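Local coordinates for protein FAD-dependent oxidoreductase (Actinomadura kijaniata, PDB 3M9V) that probably acts as a flavin-dependent oxidoreductase of the acyl-CoA dehydrogenase family in the biosynthesis of the sugar D-kijanose, and binds dTDP, at residues A[195-209]-A[228-242]. Residues are numbered along the deposited sequence; the frame is centred on the assembly and turned at random.
Sequences RLASPVVTRDTPGFT and VFDDCPIPADHVLMR
Phe208 and Phe229 meet rim to rim, CE1 of Phe208 3.4 Å from CE1 of Phe229, their planes only 17° apart and neither ring over the other's face. The chi1 of Phe208 (-176°) swings its CG opposite the backbone N, which sets its ring beside that of Phe229; strand 180-187 packs against both, Phe181 on the Phe208 ring and Ile183 on the Phe229 side chain. The guanidinium of Arg242 carries Leu240 CB over one face and Ser198 OG at its edge, where NE donates to that hydroxyl over 3.2 Å. A water at the edge of the His238 ring, 2.6 Å from His238 ND1, donates to Val200 O, and Pro235 CG lies on one ring face. Antiparallel pairing joins 196-202 to 239-241: Ser198 N bonds Leu240 O at 2.6 Å, and Val200 N bonds His238 O at 2.7 Å. Thr209 and Val228 pair separately, beyond the turns at 202-208. Both pairings belong to the beta domain in the middle of the acyl-CoA dehydrogenase fold. Replacing Arg242 with a leucine would probably leave Ser198 OG without this donor and Glu115 without its salt-bridge mate. The Arg242 side chain lies about 4 Å (nearest atoms) from bound dTDP; Ser198 and Glu115 fix its guanidinium beside the pocket, its charge probably balanced largely by Glu115.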
ATOM      1  N   ARG A 195     -10.961 -23.517  37.554  1.00 52.64           N
ATOM      2  CA  ARG A 195     -11.989 -22.982  36.672  1.00 49.80           C
ATOM      3  C   ARG A 195     -11.785 -21.484  36.531  1.00 47.71           C
ATOM      4  O   ARG A 195     -11.140 -20.853  37.369  1.00 46.55           O
ATOM      5  CB  ARG A 195     -13.370 -23.200  37.280  1.00 49.93           C
ATOM      6  CG  ARG A 195     -13.295 -24.125  38.470  1.00 53.73           C
ATOM      7  CD  ARG A 195     -14.448 -25.103  38.418  1.00 60.47           C
ATOM      8  NE  ARG A 195     -15.732 -24.422  38.287  1.00 60.15           N
ATOM      9  CZ  ARG A 195     -16.549 -24.550  37.247  1.00 62.17           C
ATOM     10  NH1 ARG A 195     -16.233 -25.325  36.216  1.00 59.75           N
ATOM     11  NH2 ARG A 195     -17.697 -23.886  37.256  1.00 64.40           N
ATOM     12  N   LEU A 196     -12.366 -20.943  35.466  1.00 45.26           N
ATOM     13  CA  LEU A 196     -12.364 -19.516  35.205  1.00 42.20           C
ATOM     14  C   LEU A 196     -13.550 -18.959  35.977  1.00 40.62           C
ATOM     15  O   LEU A 196     -14.591 -19.616  36.088  1.00 39.70           O
ATOM     16  CB  LEU A 196     -12.543 -19.262  33.712  1.00 42.78           C
ATOM     17  CG  LEU A 196     -11.420 -19.916  32.907  1.00 44.69           C
ATOM     18  CD1 LEU A 196     -11.899 -20.197  31.491  1.00 48.26           C
ATOM     19  CD2 LEU A 196     -10.156 -19.058  32.917  1.00 41.77           C
ATOM     20  N   ALA A 197     -13.364 -17.760  36.520  1.00 37.09           N
ATOM     21  CA  ALA A 197     -14.360 -17.182  37.414  1.00 36.06           C
ATOM     22  C   ALA A 197     -14.336 -15.684  37.156  1.00 33.74           C
ATOM     23  O   ALA A 197     -13.291 -15.107  36.837  1.00 32.12           O
ATOM     24  CB  ALA A 197     -14.008 -17.456  38.866  1.00 34.86           C
ATOM     25  N   SER A 198     -15.497 -15.061  37.286  1.00 31.78           N
ATOM     26  CA  SER A 198     -15.515 -13.604  37.195  1.00 30.71           C
ATOM     27  C   SER A 198     -15.940 -12.982  38.515  1.00 29.06           C
ATOM     28  O   SER A 198     -17.102 -12.654  38.699  1.00 30.88           O
ATOM     29  CB  SER A 198     -16.487 -13.202  36.086  1.00 30.69           C
ATOM     30  OG  SER A 198     -15.965 -13.658  34.856  1.00 31.08           O
ATOM     31  N   PRO A 199     -15.007 -12.802  39.453  1.00 28.61           N
ATOM     32  CA  PRO A 199     -15.414 -12.108  40.664  1.00 27.67           C
ATOM     33  C   PRO A 199     -15.700 -10.637  40.375  1.00 29.41           C
ATOM     34  O   PRO A 199     -15.052 -10.043  39.510  1.00 30.25           O
ATOM     35  CB  PRO A 199     -14.193 -12.255  41.569  1.00 27.86           C
ATOM     36  CG  PRO A 199     -13.052 -12.495  40.691  1.00 24.71           C
ATOM     37  CD  PRO A 199     -13.588 -13.198  39.472  1.00 29.95           C
ATOM     38  N   VAL A 200     -16.655 -10.039  41.082  1.00 28.33           N
ATOM     39  CA  VAL A 200     -16.869  -8.601  40.968  1.00 27.86           C
ATOM     40  C   VAL A 200     -16.347  -7.958  42.255  1.00 27.90           C
ATOM     41  O   VAL A 200     -16.878  -8.265  43.323  1.00 26.47           O
ATOM     42  CB  VAL A 200     -18.377  -8.292  40.794  1.00 28.09           C
ATOM     43  CG1 VAL A 200     -18.625  -6.796  40.847  1.00 29.68           C
ATOM     44  CG2 VAL A 200     -18.905  -8.859  39.482  1.00 27.69           C
ATOM     45  N   VAL A 201     -15.339  -7.093  42.159  1.00 26.83           N
ATOM     46  CA  VAL A 201     -14.797  -6.349  43.292  1.00 27.45           C
ATOM     47  C   VAL A 201     -15.288  -4.902  43.283  1.00 29.34           C
ATOM     48  O   VAL A 201     -15.421  -4.296  42.223  1.00 28.56           O
ATOM     49  CB  VAL A 201     -13.266  -6.583  43.439  1.00 29.30           C
ATOM     50  CG1 VAL A 201     -12.546  -6.638  42.118  1.00 32.68           C
ATOM     51  CG2 VAL A 201     -12.554  -5.689  44.465  1.00 30.94           C
ATOM     52  N   THR A 202     -15.639  -4.352  44.442  1.00 28.55           N
ATOM     53  CA  THR A 202     -16.095  -2.971  44.485  1.00 27.31           C
ATOM     54  C   THR A 202     -14.942  -2.139  45.014  1.00 27.30           C
ATOM     55  O   THR A 202     -13.968  -2.639  45.578  1.00 25.72           O
ATOM     56  CB  THR A 202     -17.266  -2.749  45.451  1.00 29.61           C
ATOM     57  OG1 THR A 202     -16.777  -3.065  46.762  1.00 33.94           O
ATOM     58  CG2 THR A 202     -18.481  -3.618  45.105  1.00 26.18           C
ATOM     59  N   ARG A 203     -15.049  -0.834  44.804  1.00 27.22           N
ATOM     60  CA  ARG A 203     -13.875  -0.011  45.029  1.00 29.04           C
ATOM     61  C   ARG A 203     -13.454   0.024  46.498  1.00 29.32           C
ATOM     62  O   ARG A 203     -12.279   0.192  46.813  1.00 28.28           O
ATOM     63  CB  ARG A 203     -14.159   1.413  44.546  1.00 30.20           C
ATOM     64  CG  ARG A 203     -12.872   2.185  44.374  1.00 31.69           C
ATOM     65  CD  ARG A 203     -13.146   3.606  43.902  1.00 37.16           C
ATOM     66  NE  ARG A 203     -11.863   4.211  43.551  1.00 38.53           N
ATOM     67  CZ  ARG A 203     -11.431   4.438  42.314  1.00 39.63           C
ATOM     68  NH1 ARG A 203     -10.237   4.995  42.163  1.00 37.64           N
ATOM     69  NH2 ARG A 203     -12.168   4.122  41.252  1.00 27.44           N
ATOM     70  N   ASP A 204     -14.400  -0.111  47.417  1.00 30.24           N
ATOM     71  CA  ASP A 204     -14.042  -0.018  48.827  1.00 35.26           C
ATOM     72  C   ASP A 204     -13.667  -1.380  49.420  1.00 34.90           C
ATOM     73  O   ASP A 204     -13.664  -1.512  50.637  1.00 36.98           O
ATOM     74  CB  ASP A 204     -15.243   0.536  49.604  1.00 37.09           C
ATOM     75  CG  ASP A 204     -16.509  -0.269  49.336  1.00 46.38           C
ATOM     76  OD1 ASP A 204     -17.507   0.314  48.856  1.00 57.77           O
ATOM     77  OD2 ASP A 204     -16.518  -1.501  49.565  1.00 54.34           O
ATOM     78  N   THR A 205     -13.383  -2.404  48.623  1.00 32.34           N
ATOM     79  CA  THR A 205     -12.948  -3.690  49.172  1.00 31.00           C
ATOM     80  C   THR A 205     -11.528  -3.605  49.709  1.00 30.47           C
ATOM     81  O   THR A 205     -10.651  -3.021  49.083  1.00 28.96           O
ATOM     82  CB  THR A 205     -12.971  -4.749  48.053  1.00 30.80           C
ATOM     83  OG1 THR A 205     -14.310  -4.847  47.552  1.00 31.68           O
ATOM     84  CG2 THR A 205     -12.456  -6.116  48.500  1.00 31.43           C
ATOM     85  N   PRO A 206     -11.264  -4.209  50.878  1.00 30.90           N
ATOM     86  CA  PRO A 206      -9.929  -4.118  51.471  1.00 28.67           C
ATOM     87  C   PRO A 206      -8.896  -4.820  50.582  1.00 26.08           C
ATOM     88  O   PRO A 206      -9.214  -5.857  49.989  1.00 25.20           O
ATOM     89  CB  PRO A 206     -10.067  -4.916  52.780  1.00 29.36           C
ATOM     90  CG  PRO A 206     -11.532  -5.088  53.001  1.00 30.02           C
ATOM     91  CD  PRO A 206     -12.193  -5.038  51.664  1.00 31.40           C
ATOM     92  N   GLY A 207      -7.664  -4.332  50.516  1.00 22.74           N
ATOM     93  CA  GLY A 207      -6.703  -4.965  49.616  1.00 25.54           C
ATOM     94  C   GLY A 207      -6.726  -4.511  48.159  1.00 26.38           C
ATOM     95  O   GLY A 207      -5.859  -4.895  47.368  1.00 25.73           O
ATOM     96  N   PHE A 208      -7.704  -3.681  47.810  1.00 26.83           N
ATOM     97  CA  PHE A 208      -7.957  -3.262  46.426  1.00 28.69           C
ATOM     98  C   PHE A 208      -7.319  -1.898  46.193  1.00 29.59           C
ATOM     99  O   PHE A 208      -7.678  -0.943  46.873  1.00 28.78           O
ATOM    100  CB  PHE A 208      -9.451  -3.154  46.093  1.00 27.18           C
ATOM    101  CG  PHE A 208      -9.708  -2.812  44.642  1.00 32.47           C
ATOM    102  CD1 PHE A 208      -9.299  -3.668  43.631  1.00 35.76           C
ATOM    103  CD2 PHE A 208     -10.298  -1.614  44.281  1.00 29.55           C
ATOM    104  CE1 PHE A 208      -9.509  -3.354  42.296  1.00 36.95           C
ATOM    105  CE2 PHE A 208     -10.516  -1.291  42.953  1.00 31.37           C
ATOM    106  CZ  PHE A 208     -10.113  -2.156  41.959  1.00 32.17           C
ATOM    107  N   THR A 209      -6.371  -1.795  45.266  1.00 28.86           N
ATOM    108  CA  THR A 209      -5.805  -0.481  44.941  1.00 30.65           C
ATOM    109  C   THR A 209      -5.923  -0.167  43.448  1.00 29.66           C
ATOM    110  O   THR A 209      -5.637  -1.041  42.626  1.00 26.22           O
ATOM    111  CB  THR A 209      -4.288  -0.423  45.240  1.00 31.92           C
ATOM    112  OG1 THR A 209      -4.051  -0.880  46.575  1.00 33.82           O
ATOM    113  CG2 THR A 209      -3.823   1.026  45.160  1.00 32.04           C
ATOM    114  N   VAL A 228      -4.726  -3.509  41.566  1.00 26.06           N
ATOM    115  CA  VAL A 228      -4.007  -4.509  42.358  1.00 25.96           C
ATOM    116  C   VAL A 228      -4.897  -5.118  43.436  1.00 26.88           C
ATOM    117  O   VAL A 228      -5.672  -4.397  44.075  1.00 26.11           O
ATOM    118  CB  VAL A 228      -2.789  -3.886  43.047  1.00 28.38           C
ATOM    119  CG1 VAL A 228      -1.916  -4.963  43.690  1.00 28.36           C
ATOM    120  CG2 VAL A 228      -1.967  -3.108  42.038  1.00 26.53           C
ATOM    121  N   PHE A 229      -4.798  -6.432  43.619  1.00 24.56           N
ATOM    122  CA  PHE A 229      -5.658  -7.163  44.539  1.00 25.15           C
ATOM    123  C   PHE A 229      -4.694  -7.847  45.506  1.00 26.62           C
ATOM    124  O   PHE A 229      -3.832  -8.601  45.071  1.00 26.41           O
ATOM    125  CB  PHE A 229      -6.511  -8.239  43.859  1.00 25.01           C
ATOM    126  CG  PHE A 229      -7.066  -7.818  42.528  1.00 24.56           C
ATOM    127  CD1 PHE A 229      -8.035  -6.834  42.439  1.00 25.33           C
ATOM    128  CD2 PHE A 229      -6.623  -8.424  41.362  1.00 28.11           C
ATOM    129  CE1 PHE A 229      -8.542  -6.415  41.200  1.00 31.24           C
ATOM    130  CE2 PHE A 229      -7.113  -8.012  40.131  1.00 26.78           C
ATOM    131  CZ  PHE A 229      -8.082  -7.015  40.040  1.00 25.39           C
ATOM    132  N   ASP A 230      -4.842  -7.572  46.797  1.00 27.06           N
ATOM    133  CA  ASP A 230      -3.969  -8.136  47.837  1.00 26.96           C
ATOM    134  C   ASP A 230      -4.935  -8.795  48.821  1.00 26.42           C
ATOM    135  O   ASP A 230      -5.521  -8.137  49.692  1.00 24.43           O
ATOM    136  CB  ASP A 230      -3.132  -7.001  48.437  1.00 26.97           C
ATOM    137  CG  ASP A 230      -2.319  -7.423  49.649  1.00 36.96           C
ATOM    138  OD1 ASP A 230      -1.817  -8.572  49.670  1.00 36.99           O
ATOM    139  OD2 ASP A 230      -2.178  -6.569  50.558  1.00 40.76           O
ATOM    140  N   ASP A 231      -5.185 -10.078  48.574  1.00 25.88           N
ATOM    141  CA  ASP A 231      -6.155 -10.840  49.346  1.00 28.79           C
ATOM    142  C   ASP A 231      -7.485 -10.112  49.557  1.00 28.67           C
ATOM    143  O   ASP A 231      -7.869  -9.894  50.714  1.00 25.31           O
ATOM    144  CB  ASP A 231      -5.553 -11.137  50.729  1.00 29.28           C
ATOM    145  CG  ASP A 231      -4.531 -12.266  50.678  1.00 37.05           C
ATOM    146  OD1 ASP A 231      -4.508 -13.033  49.693  1.00 42.95           O
ATOM    147  OD2 ASP A 231      -3.711 -12.416  51.600  1.00 40.23           O
ATOM    148  N   CYS A 232      -8.162  -9.724  48.475  1.00 25.81           N
ATOM    149  CA  CYS A 232      -9.422  -8.994  48.597  1.00 25.75           C
ATOM    150  C   CYS A 232     -10.503 -10.012  48.902  1.00 26.30           C
ATOM    151  O   CYS A 232     -10.691 -10.963  48.147  1.00 27.34           O
ATOM    152  CB  CYS A 232      -9.827  -8.294  47.292  1.00 25.84           C
ATOM    153  SG  CYS A 232      -8.602  -7.049  46.806  1.00 27.17           S
ATOM    154  N   PRO A 233     -11.232  -9.804  50.003  1.00 27.46           N
ATOM    155  CA  PRO A 233     -12.293 -10.745  50.336  1.00 28.09           C
ATOM    156  C   PRO A 233     -13.466 -10.566  49.381  1.00 28.89           C
ATOM    157  O   PRO A 233     -14.005  -9.467  49.275  1.00 27.67           O
ATOM    158  CB  PRO A 233     -12.694 -10.298  51.753  1.00 28.51           C
ATOM    159  CG  PRO A 233     -12.316  -8.833  51.780  1.00 28.68           C
ATOM    160  CD  PRO A 233     -10.970  -8.870  51.111  1.00 26.02           C
ATOM    161  N   ILE A 234     -13.845 -11.631  48.687  1.00 28.72           N
ATOM    162  CA  ILE A 234     -15.025 -11.579  47.836  1.00 29.83           C
ATOM    163  C   ILE A 234     -16.010 -12.645  48.294  1.00 29.44           C
ATOM    164  O   ILE A 234     -15.655 -13.827  48.340  1.00 30.37           O
ATOM    165  CB  ILE A 234     -14.700 -11.937  46.355  1.00 30.34           C
ATOM    166  CG1 ILE A 234     -13.327 -11.415  45.902  1.00 25.71           C
ATOM    167  CG2 ILE A 234     -15.898 -11.579  45.471  1.00 32.16           C
ATOM    168  CD1 ILE A 234     -13.282  -9.947  45.674  1.00 27.85           C
ATOM    169  N   PRO A 235     -17.250 -12.232  48.584  1.00 29.54           N
ATOM    170  CA  PRO A 235     -18.301 -13.170  48.951  1.00 31.52           C
ATOM    171  C   PRO A 235     -18.747 -14.047  47.774  1.00 34.34           C
ATOM    172  O   PRO A 235     -18.629 -13.645  46.615  1.00 34.46           O
ATOM    173  CB  PRO A 235     -19.421 -12.260  49.454  1.00 30.39           C
ATOM    174  CG  PRO A 235     -19.193 -10.938  48.806  1.00 31.41           C
ATOM    175  CD  PRO A 235     -17.708 -10.832  48.567  1.00 30.40           C
ATOM    176  N   ALA A 236     -19.223 -15.257  48.060  1.00 35.66           N
ATOM    177  CA  ALA A 236     -19.531 -16.249  47.024  1.00 36.80           C
ATOM    178  C   ALA A 236     -20.544 -15.761  45.986  1.00 37.83           C
ATOM    179  O   ALA A 236     -20.497 -16.132  44.813  1.00 38.53           O
ATOM    180  CB  ALA A 236     -20.024 -17.550  47.676  1.00 36.17           C
ATOM    181  N   ASP A 237     -21.466 -14.903  46.404  1.00 37.97           N
ATOM    182  CA  ASP A 237     -22.482 -14.465  45.457  1.00 39.67           C
ATOM    183  C   ASP A 237     -22.034 -13.238  44.667  1.00 37.66           C
ATOM    184  O   ASP A 237     -22.847 -12.533  44.064  1.00 38.56           O
ATOM    185  CB  ASP A 237     -23.774 -14.167  46.215  1.00 39.57           C
ATOM    186  CG  ASP A 237     -23.632 -12.998  47.178  1.00 46.09           C
ATOM    187  OD1 ASP A 237     -22.525 -12.434  47.345  1.00 47.58           O
ATOM    188  OD2 ASP A 237     -24.661 -12.641  47.788  1.00 52.66           O
ATOM    189  N   HIS A 238     -20.742 -12.944  44.730  1.00 37.11           N
ATOM    190  CA  HIS A 238     -20.164 -11.896  43.893  1.00 36.05           C
ATOM    191  C   HIS A 238     -19.162 -12.473  42.900  1.00 34.95           C
ATOM    192  O   HIS A 238     -18.286 -11.774  42.382  1.00 33.68           O
ATOM    193  CB  HIS A 238     -19.484 -10.845  44.758  1.00 32.55           C
ATOM    194  CG  HIS A 238     -20.464  -9.954  45.438  1.00 33.81           C
ATOM    195  ND1 HIS A 238     -20.101  -8.788  46.070  1.00 36.65           N
ATOM    196  CD2 HIS A 238     -21.805 -10.059  45.569  1.00 39.48           C
ATOM    197  CE1 HIS A 238     -21.180  -8.206  46.560  1.00 44.08           C
ATOM    198  NE2 HIS A 238     -22.229  -8.955  46.266  1.00 37.74           N
ATOM    199  N   VAL A 239     -19.328 -13.768  42.660  1.00 36.02           N
ATOM    200  CA  VAL A 239     -18.446 -14.518  41.776  1.00 38.20           C
ATOM    201  C   VAL A 239     -19.265 -15.263  40.725  1.00 40.15           C
ATOM    202  O   VAL A 239     -20.094 -16.101  41.098  1.00 40.20           O
ATOM    203  CB  VAL A 239     -17.615 -15.513  42.587  1.00 38.33           C
ATOM    204  CG1 VAL A 239     -16.749 -16.334  41.653  1.00 39.73           C
ATOM    205  CG2 VAL A 239     -16.747 -14.729  43.572  1.00 36.45           C
ATOM    206  N   LEU A 240     -19.063 -14.948  39.443  1.00 39.58           N
ATOM    207  CA  LEU A 240     -19.607 -15.772  38.364  1.00 41.10           C
ATOM    208  C   LEU A 240     -18.581 -16.826  37.936  1.00 42.06           C
ATOM    209  O   LEU A 240     -17.618 -16.509  37.246  1.00 42.53           O
ATOM    210  CB  LEU A 240     -20.010 -14.900  37.172  1.00 40.46           C
ATOM    211  CG  LEU A 240     -20.757 -13.571  37.368  1.00 41.99           C
ATOM    212  CD1 LEU A 240     -20.260 -12.575  36.331  1.00 43.62           C
ATOM    213  CD2 LEU A 240     -22.272 -13.658  37.257  1.00 37.78           C
ATOM    214  N   MET A 241     -18.752 -18.076  38.348  1.00 42.96           N
ATOM    215  CA  MET A 241     -17.871 -19.156  37.916  1.00 46.24           C
ATOM    216  C   MET A 241     -18.032 -19.480  36.435  1.00 47.47           C
ATOM    217  O   MET A 241     -19.136 -19.754  35.983  1.00 48.28           O
ATOM    218  CB  MET A 241     -18.204 -20.424  38.705  1.00 45.83           C
ATOM    219  CG  MET A 241     -17.977 -20.284  40.197  1.00 49.26           C
ATOM    220  SD  MET A 241     -16.214 -20.335  40.600  1.00 57.47           S
ATOM    221  CE  MET A 241     -15.755 -21.767  39.622  1.00 54.77           C
ATOM    222  N   ARG A 242     -16.964 -19.469  35.650  1.00 49.15           N
ATOM    223  CA  ARG A 242     -17.096 -19.882  34.252  1.00 51.06           C
ATOM    224  C   ARG A 242     -16.678 -21.349  34.141  1.00 51.89           C
ATOM    225  O   ARG A 242     -16.958 -22.134  35.047  1.00 52.47           O
ATOM    226  CB  ARG A 242     -16.238 -18.994  33.346  1.00 51.02           C
ATOM    227  CG  ARG A 242     -16.467 -17.503  33.521  1.00 50.47           C
ATOM    228  CD  ARG A 242     -17.936 -17.124  33.464  1.00 49.87           C
ATOM    229  NE  ARG A 242     -18.065 -15.665  33.498  1.00 53.46           N
ATOM    230  CZ  ARG A 242     -19.189 -14.966  33.352  1.00 53.07           C
ATOM    231  NH1 ARG A 242     -20.353 -15.564  33.158  1.00 52.11           N
ATOM    232  NH2 ARG A 242     -19.159 -13.642  33.406  1.00 54.71           N
TER
HETATM  233  O   HOH W   1     -17.581  -8.260  46.112  1.00 40.62           O